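Local coordinates for protein beta-mannosidase (Trichoderma harzianum, PDB 4CVU) that probably hydrolyses terminal beta-linked mannose from the non-reducing ends of oligosaccharides, as other beta-mannosidases of glycoside hydrolase family 2 do, at residues 235-238 and 239-242; 398-401 and 402-405; 560-564 and 565-569; 612-616 and 617-621; 635-638 and 639-642. One frame throughout, in Å; residues are numbered along the deposited sequence.

Contact 1: 235-238 and 239-242; sequences IFRK and GQFN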
# COMPACT_ATOMS: atom_id res chain seq x y z
N ILE A 235 41.35 18.99 -22.99
CA ILE A 235 41.97 18.48 -24.19
C ILE A 235 41.24 19.08 -25.38
O ILE A 235 40.03 18.88 -25.55
CB ILE A 235 41.93 16.96 -24.26
CG1 ILE A 235 42.68 16.38 -23.06
CG2 ILE A 235 42.57 16.51 -25.54
CD1 ILE A 235 42.60 14.88 -22.96
N PHE A 236 41.97 19.86 -26.16
CA PHE A 236 41.40 20.58 -27.30
C PHE A 236 42.40 20.60 -28.47
O PHE A 236 43.55 20.20 -28.30
CB PHE A 236 41.01 22.01 -26.91
CG PHE A 236 42.12 22.79 -26.26
CD1 PHE A 236 42.46 22.58 -24.92
CD2 PHE A 236 42.82 23.74 -26.99
CE1 PHE A 236 43.47 23.29 -24.34
CE2 PHE A 236 43.85 24.45 -26.41
CZ PHE A 236 44.18 24.22 -25.08
N ARG A 237 41.93 21.03 -29.64
CA ARG A 237 42.81 21.20 -30.79
C ARG A 237 43.50 22.53 -30.64
O ARG A 237 42.92 23.52 -30.16
CB ARG A 237 42.01 21.15 -32.10
CG ARG A 237 41.36 19.80 -32.43
CD ARG A 237 42.35 18.83 -33.05
NE ARG A 237 41.76 17.55 -33.40
CZ ARG A 237 42.37 16.59 -34.10
NH1 ARG A 237 43.62 16.77 -34.54
NH2 ARG A 237 41.75 15.45 -34.37
N LYS A 238 44.75 22.59 -31.08
CA LYS A 238 45.48 23.83 -30.97
C LYS A 238 44.75 24.94 -31.75
O LYS A 238 44.29 24.74 -32.86
CB LYS A 238 46.91 23.64 -31.47
CG LYS A 238 47.84 24.74 -31.03
CD LYS A 238 49.29 24.28 -30.94
CE LYS A 238 50.17 25.43 -30.46
NZ LYS A 238 49.65 25.99 -29.17
N GLY A 239 44.63 26.10 -31.13
CA GLY A 239 43.90 27.24 -31.72
C GLY A 239 42.38 27.23 -31.49
O GLY A 239 41.69 28.13 -31.92
N GLN A 240 41.87 26.19 -30.83
CA GLN A 240 40.41 26.02 -30.66
C GLN A 240 39.85 27.03 -29.68
O GLN A 240 40.42 27.25 -28.61
CB GLN A 240 40.07 24.58 -30.20
CG GLN A 240 38.58 24.30 -29.94
CD GLN A 240 38.29 22.83 -29.64
OE1 GLN A 240 39.18 21.98 -29.59
NE2 GLN A 240 36.99 22.52 -29.46
N PHE A 241 38.70 27.58 -30.01
CA PHE A 241 37.94 28.38 -29.08
C PHE A 241 36.48 27.91 -28.94
O PHE A 241 35.96 27.24 -29.81
CB PHE A 241 37.96 29.84 -29.51
CG PHE A 241 37.24 30.76 -28.56
CD1 PHE A 241 37.76 31.03 -27.31
CD2 PHE A 241 36.01 31.28 -28.89
CE1 PHE A 241 37.09 31.86 -26.44
CE2 PHE A 241 35.34 32.09 -28.02
CZ PHE A 241 35.88 32.39 -26.80
N ASN A 242 35.83 28.27 -27.86
CA ASN A 242 34.45 27.88 -27.63
C ASN A 242 33.52 28.35 -28.74
O ASN A 242 33.60 29.48 -29.17
CB ASN A 242 33.99 28.43 -26.29
CG ASN A 242 35.01 28.23 -25.19
OD1 ASN A 242 36.06 28.87 -25.17
ND2 ASN A 242 34.72 27.36 -24.29

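Contact 2: 398-401 and 402-405; sequences RVTS and DRMN. With CD (cadmium ion), chain B.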
# COMPACT_ATOMS: atom_id res chain seq x y z
N ARG A 398 20.41 8.20 -2.52
CA ARG A 398 20.06 6.78 -2.69
C ARG A 398 20.14 6.34 -4.15
O ARG A 398 19.85 5.19 -4.47
CB ARG A 398 18.68 6.46 -2.06
CG ARG A 398 17.48 7.15 -2.69
CD ARG A 398 16.22 6.68 -1.94
NE ARG A 398 15.03 7.34 -2.41
CZ ARG A 398 13.80 7.00 -2.03
NH1 ARG A 398 13.62 6.06 -1.11
NH2 ARG A 398 12.75 7.62 -2.53
N VAL A 399 20.52 7.26 -5.04
CA VAL A 399 20.71 6.88 -6.41
C VAL A 399 21.97 6.05 -6.59
O VAL A 399 23.07 6.55 -6.38
CB VAL A 399 20.79 8.10 -7.30
CG1 VAL A 399 21.13 7.68 -8.70
CG2 VAL A 399 19.48 8.82 -7.25
N THR A 400 21.79 4.80 -7.03
CA THR A 400 22.86 3.86 -7.14
C THR A 400 23.40 3.68 -8.55
O THR A 400 22.78 4.07 -9.59
CB THR A 400 22.45 2.48 -6.65
OG1 THR A 400 21.40 1.96 -7.49
CG2 THR A 400 22.04 2.53 -5.20
N SER A 401 24.60 3.12 -8.55
CA SER A 401 25.28 2.67 -9.76
C SER A 401 24.45 1.65 -10.56
O SER A 401 24.27 1.78 -11.79
CB SER A 401 26.65 2.13 -9.34
OG SER A 401 27.29 1.50 -10.39
N ASP A 402 23.91 0.66 -9.88
CA ASP A 402 22.99 -0.29 -10.51
C ASP A 402 21.79 0.39 -11.14
O ASP A 402 21.43 0.07 -12.26
CB ASP A 402 22.49 -1.31 -9.50
CG ASP A 402 23.50 -2.39 -9.19
OD1 ASP A 402 24.54 -2.48 -9.86
OD2 ASP A 402 23.23 -3.19 -8.26
N ARG A 403 21.16 1.30 -10.40
CA ARG A 403 20.00 2.00 -10.90
C ARG A 403 20.35 2.81 -12.16
O ARG A 403 19.58 2.84 -13.10
CB ARG A 403 19.38 2.92 -9.83
CG ARG A 403 18.41 2.22 -8.87
CD ARG A 403 17.90 3.17 -7.77
NE ARG A 403 17.02 4.18 -8.37
CZ ARG A 403 16.44 5.19 -7.73
NH1 ARG A 403 16.59 5.34 -6.44
NH2 ARG A 403 15.63 6.03 -8.41
N MET A 404 21.51 3.46 -12.16
CA MET A 404 21.88 4.32 -13.29
C MET A 404 22.43 3.48 -14.46
O MET A 404 22.20 3.81 -15.61
CB MET A 404 22.89 5.39 -12.87
CG MET A 404 22.31 6.42 -11.91
SD MET A 404 20.93 7.33 -12.65
CE MET A 404 21.65 7.83 -14.22
N ASN A 405 23.09 2.37 -14.16
CA ASN A 405 23.45 1.44 -15.22
C ASN A 405 22.23 0.87 -15.97
O ASN A 405 22.22 0.87 -17.22
CB ASN A 405 24.41 0.34 -14.70
CG ASN A 405 25.88 0.80 -14.76
OD1 ASN A 405 26.35 1.20 -15.81
ND2 ASN A 405 26.58 0.74 -13.64
CD CD B . 24.89 -4.63 -7.99
O HOH W 1 17.93 3.36 -4.39
O HOH W 2 26.62 -0.87 -11.16

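Contact 3: 560-564 and 565-569; sequences NTTSG and HIYGD. With NAG (2-acetamido-2-deoxy-beta-D-glucopyranose), chain D.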
# COMPACT_ATOMS: atom_id res chain seq x y z
N ASN A 560 15.69 39.96 -33.24
CA ASN A 560 16.18 40.64 -34.45
C ASN A 560 16.13 39.65 -35.59
O ASN A 560 17.17 39.16 -36.02
CB ASN A 560 17.62 41.13 -34.29
CG ASN A 560 17.77 42.24 -33.27
OD1 ASN A 560 17.37 43.38 -33.51
ND2 ASN A 560 18.35 41.91 -32.12
N THR A 561 14.92 39.37 -36.06
CA THR A 561 14.71 38.30 -37.03
C THR A 561 14.19 38.81 -38.36
O THR A 561 13.75 39.97 -38.48
CB THR A 561 13.74 37.25 -36.48
OG1 THR A 561 12.51 37.88 -36.16
CG2 THR A 561 14.31 36.58 -35.24
N THR A 562 14.26 37.94 -39.36
CA THR A 562 13.76 38.26 -40.68
C THR A 562 12.67 37.24 -41.02
O THR A 562 12.79 36.05 -40.69
CB THR A 562 14.89 38.18 -41.73
OG1 THR A 562 15.95 39.07 -41.37
CG2 THR A 562 14.36 38.55 -43.11
N SER A 563 11.61 37.72 -41.68
CA SER A 563 10.54 36.82 -42.15
C SER A 563 11.11 35.77 -43.10
O SER A 563 11.98 36.05 -43.91
CB SER A 563 9.45 37.62 -42.85
OG SER A 563 10.04 38.45 -43.85
N GLY A 564 10.65 34.53 -42.97
CA GLY A 564 11.14 33.47 -43.83
C GLY A 564 12.39 32.76 -43.28
O GLY A 564 12.66 31.63 -43.66
N HIS A 565 13.17 33.43 -42.43
CA HIS A 565 14.37 32.81 -41.86
C HIS A 565 14.02 31.93 -40.67
O HIS A 565 12.96 32.10 -40.07
CB HIS A 565 15.36 33.86 -41.42
CG HIS A 565 15.95 34.63 -42.56
ND1 HIS A 565 17.16 35.27 -42.48
CD2 HIS A 565 15.50 34.85 -43.82
CE1 HIS A 565 17.43 35.87 -43.62
NE2 HIS A 565 16.45 35.62 -44.46
N ILE A 566 14.91 30.99 -40.35
CA ILE A 566 14.66 30.01 -39.26
C ILE A 566 15.81 30.06 -38.26
O ILE A 566 16.98 30.12 -38.66
CB ILE A 566 14.55 28.59 -39.83
CG1 ILE A 566 13.28 28.47 -40.65
CG2 ILE A 566 14.53 27.56 -38.69
CD1 ILE A 566 13.22 27.21 -41.49
N TYR A 567 15.48 30.01 -36.97
CA TYR A 567 16.45 30.13 -35.93
C TYR A 567 16.11 29.17 -34.81
O TYR A 567 14.94 28.93 -34.52
CB TYR A 567 16.43 31.54 -35.31
CG TYR A 567 16.43 32.67 -36.31
CD1 TYR A 567 15.24 33.15 -36.84
CD2 TYR A 567 17.62 33.23 -36.75
CE1 TYR A 567 15.23 34.19 -37.77
CE2 TYR A 567 17.63 34.28 -37.69
CZ TYR A 567 16.43 34.74 -38.19
OH TYR A 567 16.41 35.77 -39.13
N GLY A 568 17.12 28.65 -34.16
CA GLY A 568 16.92 28.02 -32.86
C GLY A 568 16.36 26.64 -32.85
O GLY A 568 15.94 26.10 -33.85
N ASP A 569 16.37 26.06 -31.65
CA ASP A 569 15.68 24.82 -31.40
C ASP A 569 14.19 25.07 -31.10
O ASP A 569 13.78 26.20 -30.90
CB ASP A 569 16.36 24.04 -30.26
CG ASP A 569 16.48 24.81 -28.96
OD1 ASP A 569 16.22 26.04 -28.95
OD2 ASP A 569 16.84 24.15 -27.91
C1 NAG D . 18.64 42.81 -31.00
C2 NAG D . 17.71 43.16 -29.84
C3 NAG D . 18.32 44.17 -28.87
C4 NAG D . 19.71 43.70 -28.46
C5 NAG D . 20.55 43.40 -29.70
C6 NAG D . 21.91 42.81 -29.35
C7 NAG D . 15.36 42.89 -30.49
C8 NAG D . 14.16 43.54 -31.12
N2 NAG D . 16.46 43.65 -30.40
O3 NAG D . 17.45 44.27 -27.76
O4 NAG D . 20.40 44.68 -27.71
O5 NAG D . 19.90 42.42 -30.47
O6 NAG D . 21.76 41.71 -28.51
O7 NAG D . 15.30 41.71 -30.08

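Contact 4: 612-616 and 617-621; sequences PEELS and FNSTT. With CD (cadmium ion), chain M; CA (calcium ion), chain C; NAG (2-acetamido-2-deoxy-beta-D-glucopyranose), chain E.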
# COMPACT_ATOMS: atom_id res chain seq x y z
N PRO A 612 -4.37 -0.00 -2.52
CA PRO A 612 -5.23 -0.76 -3.44
C PRO A 612 -6.55 -0.03 -3.73
O PRO A 612 -6.91 0.15 -4.89
CB PRO A 612 -5.50 -2.08 -2.69
CG PRO A 612 -4.32 -2.25 -1.78
CD PRO A 612 -3.84 -0.85 -1.42
N GLU A 613 -7.23 0.49 -2.71
CA GLU A 613 -8.51 1.18 -2.97
C GLU A 613 -8.38 2.48 -3.79
O GLU A 613 -9.37 3.04 -4.25
CB GLU A 613 -9.27 1.49 -1.70
CG GLU A 613 -8.64 2.63 -0.90
CD GLU A 613 -9.51 3.03 0.29
OE1 GLU A 613 -10.68 2.57 0.30
OE2 GLU A 613 -9.00 3.77 1.18
N GLU A 614 -7.16 2.99 -3.90
CA GLU A 614 -6.92 4.20 -4.67
C GLU A 614 -6.57 3.97 -6.14
O GLU A 614 -6.24 4.91 -6.83
CB GLU A 614 -5.79 5.03 -3.99
CG GLU A 614 -6.19 5.65 -2.67
CD GLU A 614 -7.35 6.62 -2.80
OE1 GLU A 614 -7.23 7.69 -3.43
OE2 GLU A 614 -8.39 6.34 -2.23
N LEU A 615 -6.64 2.73 -6.61
CA LEU A 615 -6.27 2.41 -7.97
C LEU A 615 -7.43 2.62 -8.94
O LEU A 615 -8.01 1.67 -9.44
CB LEU A 615 -5.79 0.97 -8.04
CG LEU A 615 -4.55 0.61 -7.21
CD1 LEU A 615 -4.31 -0.88 -7.25
CD2 LEU A 615 -3.28 1.32 -7.65
N SER A 616 -7.76 3.88 -9.23
CA SER A 616 -8.72 4.17 -10.29
C SER A 616 -8.32 5.46 -10.93
O SER A 616 -7.65 6.29 -10.33
CB SER A 616 -10.18 4.20 -9.80
OG SER A 616 -10.39 5.30 -8.94
N PHE A 617 -8.72 5.65 -12.18
CA PHE A 617 -8.15 6.72 -12.99
C PHE A 617 -8.16 8.05 -12.23
O PHE A 617 -7.21 8.78 -12.23
CB PHE A 617 -8.90 6.81 -14.32
CG PHE A 617 -8.20 7.62 -15.38
CD1 PHE A 617 -8.41 8.98 -15.48
CD2 PHE A 617 -7.37 7.02 -16.32
CE1 PHE A 617 -7.80 9.76 -16.50
CE2 PHE A 617 -6.76 7.77 -17.33
CZ PHE A 617 -6.95 9.16 -17.41
N ASN A 618 -9.26 8.30 -11.52
CA ASN A 618 -9.52 9.61 -10.94
C ASN A 618 -9.69 9.52 -9.42
O ASN A 618 -10.44 10.27 -8.84
CB ASN A 618 -10.82 10.14 -11.55
CG ASN A 618 -10.61 11.04 -12.74
OD1 ASN A 618 -9.55 11.70 -12.94
ND2 ASN A 618 -11.63 11.10 -13.55
N SER A 619 -9.05 8.57 -8.76
CA SER A 619 -9.10 8.57 -7.30
C SER A 619 -8.43 9.86 -6.81
O SER A 619 -7.69 10.51 -7.55
CB SER A 619 -8.36 7.38 -6.70
OG SER A 619 -6.99 7.42 -7.05
N THR A 620 -8.74 10.23 -5.57
CA THR A 620 -8.22 11.47 -5.04
C THR A 620 -6.69 11.40 -4.95
O THR A 620 -6.01 12.36 -5.28
CB THR A 620 -8.84 11.81 -3.69
OG1 THR A 620 -10.24 11.96 -3.84
CG2 THR A 620 -8.26 13.12 -3.13
N THR A 621 -6.14 10.26 -4.51
CA THR A 621 -4.70 10.15 -4.44
C THR A 621 -4.00 10.19 -5.81
O THR A 621 -2.95 10.80 -5.94
CB THR A 621 -4.28 8.87 -3.71
OG1 THR A 621 -4.76 8.95 -2.37
CG2 THR A 621 -2.80 8.78 -3.70
CD CD M . -11.31 3.90 2.27
CA CA C . -9.98 7.74 -2.56
C1 NAG E . -11.68 11.96 -14.69
C2 NAG E . -12.39 11.45 -15.93
C3 NAG E . -12.70 12.56 -16.93
C4 NAG E . -13.32 13.81 -16.29
C5 NAG E . -12.47 14.18 -15.12
C6 NAG E . -13.00 15.40 -14.38
C7 NAG E . -11.87 9.16 -16.59
C8 NAG E . -11.02 8.24 -17.42
N2 NAG E . -11.60 10.45 -16.63
O3 NAG E . -13.57 12.07 -17.93
O4 NAG E . -13.32 14.91 -17.18
O5 NAG E . -12.37 13.10 -14.21
O6 NAG E . -14.31 15.16 -13.90
O7 NAG E . -12.81 8.68 -15.93
O HOH W 3 -11.71 6.73 -10.66
O HOH W 4 -10.99 8.56 -4.29
O HOH W 5 -10.73 2.26 3.60
O HOH W 6 -11.81 5.46 0.83
O HOH W 7 -13.79 3.60 2.76

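Contact 5: 635-638 and 639-642; sequences TRNI and HNST. With NAG (2-acetamido-2-deoxy-beta-D-glucopyranose), chain L.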
# COMPACT_ATOMS: atom_id res chain seq x y z
N THR A 635 -1.40 24.69 -1.69
CA THR A 635 -2.72 24.07 -1.53
C THR A 635 -2.81 22.65 -2.13
O THR A 635 -1.95 22.26 -2.94
CB THR A 635 -3.83 24.91 -2.18
OG1 THR A 635 -3.63 24.97 -3.60
CG2 THR A 635 -3.86 26.32 -1.59
N ARG A 636 -3.84 21.90 -1.72
CA ARG A 636 -4.23 20.65 -2.38
C ARG A 636 -5.08 21.03 -3.57
O ARG A 636 -6.31 21.08 -3.48
CB ARG A 636 -5.01 19.71 -1.46
CG ARG A 636 -4.20 19.17 -0.30
CD ARG A 636 -4.90 17.99 0.38
NE ARG A 636 -4.05 17.40 1.42
CZ ARG A 636 -4.19 16.17 1.91
NH1 ARG A 636 -5.15 15.35 1.47
NH2 ARG A 636 -3.37 15.74 2.86
N ASN A 637 -4.43 21.29 -4.68
CA ASN A 637 -5.09 21.86 -5.83
C ASN A 637 -5.64 20.76 -6.78
O ASN A 637 -5.00 20.38 -7.78
CB ASN A 637 -4.11 22.81 -6.50
CG ASN A 637 -4.79 23.78 -7.43
OD1 ASN A 637 -5.85 23.50 -7.99
ND2 ASN A 637 -4.19 24.96 -7.59
N ILE A 638 -6.83 20.28 -6.44
CA ILE A 638 -7.52 19.23 -7.23
C ILE A 638 -7.89 19.77 -8.60
O ILE A 638 -7.81 19.06 -9.58
CB ILE A 638 -8.80 18.71 -6.49
CG1 ILE A 638 -8.43 17.60 -5.53
CG2 ILE A 638 -9.81 18.08 -7.45
CD1 ILE A 638 -8.11 18.11 -4.17
N HIS A 639 -8.28 21.02 -8.66
CA HIS A 639 -8.69 21.61 -9.92
C HIS A 639 -7.56 21.57 -10.98
O HIS A 639 -7.76 21.14 -12.11
CB HIS A 639 -9.15 23.05 -9.71
CG HIS A 639 -9.48 23.77 -10.98
ND1 HIS A 639 -10.74 23.75 -11.56
CD2 HIS A 639 -8.70 24.53 -11.80
CE1 HIS A 639 -10.72 24.47 -12.67
NE2 HIS A 639 -9.50 24.95 -12.84
N ASN A 640 -6.39 22.06 -10.60
CA ASN A 640 -5.26 22.11 -11.52
C ASN A 640 -4.76 20.74 -11.94
O ASN A 640 -4.41 20.53 -13.11
CB ASN A 640 -4.10 22.90 -10.88
CG ASN A 640 -4.36 24.39 -10.85
OD1 ASN A 640 -5.47 24.84 -11.11
ND2 ASN A 640 -3.32 25.17 -10.56
N SER A 641 -4.71 19.81 -10.99
CA SER A 641 -4.34 18.46 -11.30
C SER A 641 -5.32 17.79 -12.26
O SER A 641 -4.91 17.05 -13.17
CB SER A 641 -4.23 17.66 -10.00
OG SER A 641 -3.12 18.17 -9.27
N THR A 642 -6.61 18.07 -12.05
CA THR A 642 -7.67 17.50 -12.86
C THR A 642 -7.53 17.91 -14.34
O THR A 642 -7.95 17.18 -15.24
CB THR A 642 -9.06 17.88 -12.28
OG1 THR A 642 -9.26 17.15 -11.06
CG2 THR A 642 -10.21 17.52 -13.23
C1 NAG L . -3.37 26.61 -10.47
C2 NAG L . -3.92 27.30 -11.69
C3 NAG L . -3.80 28.81 -11.51
C4 NAG L . -4.49 29.18 -10.19
C5 NAG L . -3.93 28.35 -9.04
C6 NAG L . -4.60 28.65 -7.70
C7 NAG L . -3.74 26.57 -14.03
C8 NAG L . -2.84 26.07 -15.14
N2 NAG L . -3.19 26.82 -12.85
O3 NAG L . -4.38 29.44 -12.65
O4 NAG L . -4.33 30.56 -9.89
O5 NAG L . -4.12 26.98 -9.33
O6 NAG L . -5.98 28.42 -7.84
O7 NAG L . -4.94 26.69 -14.27

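Contact 1: 235-238 and 239-242
The side chain of Gln240 folds back on the strand the backbone has just left, and its OE1 accepts the backbone amide of Arg237, with Arg237 N 2.9 Å from Gln240 OE1. The bond is nearly straight (166° at the hydrogen), and the donor lies in the plane of the side-chain carbonyl. Placing CG opposite the backbone N (chi1 178°) and running the chain out straight carries the amide across the turn. Glutamine suits the site because its two methylenes span this distance. On the way Gln240 CB comes obliquely to the Phe236 ring, while Gln240 OE1 stands 3.2 Å from Phe236 CB. A main-chain bond adds to this: Gln240 N donates to Arg237 O at 2.9 Å, which closes a type II beta turn from Arg237 to Gln240. The turn ends strand 227-237, an outer strand of the seven-stranded antiparallel sheet, in a region related to the immunoglobulin-like domain of family 2 hydrolases. Gly239 takes its third position with phi 85°, where a CB would be jammed against Lys238 O. Lys238 points its CB bond away from residues 239-242, at an exposed corner where a lysine is at home. Arg237 bends at its second torsion, and its guanidinium, through NH1, reaches Ala250 O beside the neighbouring strand 252-261. The Phe236 ring meets His530 and a sugar of an attached glycan.

Contact 2: 398-401 and 402-405
Thr400 OG1 accepts the backbone amide of Arg403, with Arg403 N 3.0 Å away, and so caps the first turn of helix 401-413. The hydroxyl reaches that amide because it sits between the backbone N and the carbonyl carbon (chi1 63°). There it also presses on the arginine chain, Thr400 OG1 lying 3.2 Å from Arg403 CB. The buried flank is apolar and closely packed: one methyl of Val399, CG1, packs 3.6 Å from Met404 CG, and Met404 bends on towards Trp431. Beta-branched valine and flexible methionine fill this side well. The outer flank relies on water. One water bridges Arg398 O and Arg403 NH1, lying in the plane at the edge of the guanidinium; Asp393 pairs with both Arg398 and Arg403, which probably offsets their like charges. A second water joins Ser401 OG, Asp402 OD1 and Asn405 ND2, and Asp402 OD2 binds a cadmium ion at 2.2 Å. With Thr400 as N-cap, Val399 just before it and Met404 as the fourth residue of the helix, the apolar pair is a hydrophobic staple, here at the start of the helix in a beta-alpha-beta crossover between the parallel strands 380-389 and 418-421 of the barrel-like catalytic domain.

Contact 3: 560-564 and 565-569
Thr562 lies over one face of the His565 imidazole, its CB 3.7 Å from the ring centroid and only 8° off the ring normal, a CH-pi contact. Its methyl, set opposite the backbone N, leans towards the far edge of the same ring, with Thr562 CG2 3.8 Å from His565 NE2. A flat ring and a branched threonine suit one another here, since the branch point CB lies over the ring centre and the methyl reaches on towards NE2. Tyr567 comes to the same residue differently. It presents its rim, and its OH accepts the backbone amide of Thr562, with Tyr567 OH 3.1 Å from Thr562 N and the donor near the ring plane. The long reach of a tyrosine allows a hydroxyl to meet a main-chain N-H from five residues on. The neighbouring Thr561 touches this ring obliquely, its CG2 3.6 Å from Tyr567 CE1. These side chains are held by a type II beta turn from Thr562 to His565, in which His565 N donates to Thr562 O from above the carbonyl plane; Gly564 takes the positive-phi position, where a CB would crowd the preceding carbonyl. Asn560, the first residue of the sequon Asn560-Thr561-Thr562, carries N-acetylglucosamine on ND2. The contact lies at the surface, in the loop between strands 554-556 and 570-572, and the backbone of Ile566 ties it to Pro369 and Asn371, between helix 360-365 and strand 374-377.

Contact 4: 612-616 and 617-621
Glu614 overlaps Thr621 through its carboxylate, whose OE1 accepts two bonds from that residue. Thr621 N meets Glu614 OE1 almost head-on at 3.0 Å, whereas Thr621 OG1 arrives from above the carboxylate plane. Glu614 OE2 binds a calcium ion at 2.1 Å, and OE1 is a longer ligand of the same ion. Two donors and a cation would probably stabilise the ionised carboxylate. Ser619 OG donates to Glu614 O at 2.6 Å, and Ser619 N to Ser616 O closes a type I beta turn. Within that turn Phe617 has CG trans to its own amide nitrogen (chi1 -165°), which carries the ring to Met648 and Thr649 of helix 638-655 and to the N-acetylglucosamine on Asn618. The acetamido methyl of this sugar lies over one ring face, offset toward the rim, with NAG C8 3.3 Å from Phe617 CD1. An alanine here is likely to leave the sugar methyl without its aromatic floor and open a gap against that helix. Glu613 chelates a cadmium ion shared with His62 of the second subunit. Because Ser619 OG also receives Val622 N, the serine is the N-cap of helix 620-625, a small hydroxyl residue well fitted to that place.

Contact 5: 635-638 and 639-642
From Asn637 CB the chain turns so that CG points back from the amide nitrogen, trans to it (chi1 -162°), bringing the side-chain amide towards the residue three places on. There Asn637 CG packs 3.6 Å from Asn640 CB, and the two side-chain amide planes lie 32° apart. OD1 accepts the backbone amide of Asn640, with Asn640 N 3.0 Å away and approaching from above the carbonyl plane of Asn637. ND2, at the tip, donates to the ring oxygen of the attached sugar, Asn637 ND2 lying 2.7 Å from NAG O5, and also to Ala631 O. Asn637 is thus the N-cap of helix 638-655, and asparagine suits it doubly: the oxygen caps the helix and the nitrogen holds the glycan of Asn640, in the sequon Asn640-Ser641-Thr642. A leucine in its place would probably leave Asn640 N without its cap and the sugar ring oxygen without this donor. The Asn640 nitrogen that bears the sugar also reaches Pro630 O. At the next residue, Ile638 O is gripped twice by Thr642, one turn on, with Thr642 OG1 at 2.8 Å and Thr642 N at 2.9 Å arriving from opposite faces of its carbonyl plane. Ser641 OG bonds to Asn626 O, just beyond the end of helix 620-625.

In the fold
Contacts 4 and 5 form the one close pair: their centres lie about 15 Å apart and their nearest atoms about 5 Å, because helices 620-625 and 638-655 follow each other and touch. Contact 2, on a helix of the barrel-like domain, is the most central; its nearest atoms are about 16 Å from those of contact 4. Contact 1, in the immunoglobulin-like sheet, sits across the chain's centre from contact 4, with about 56 Å between centres, against about 30 Å between the centres of contacts 1 and 3. Attached sugars are bonded at contacts 3, 4 and 5, and another touches Phe236 of contact 1. Metal ions bind at contacts 2 and 4, and at contact 4 the second subunit shares one.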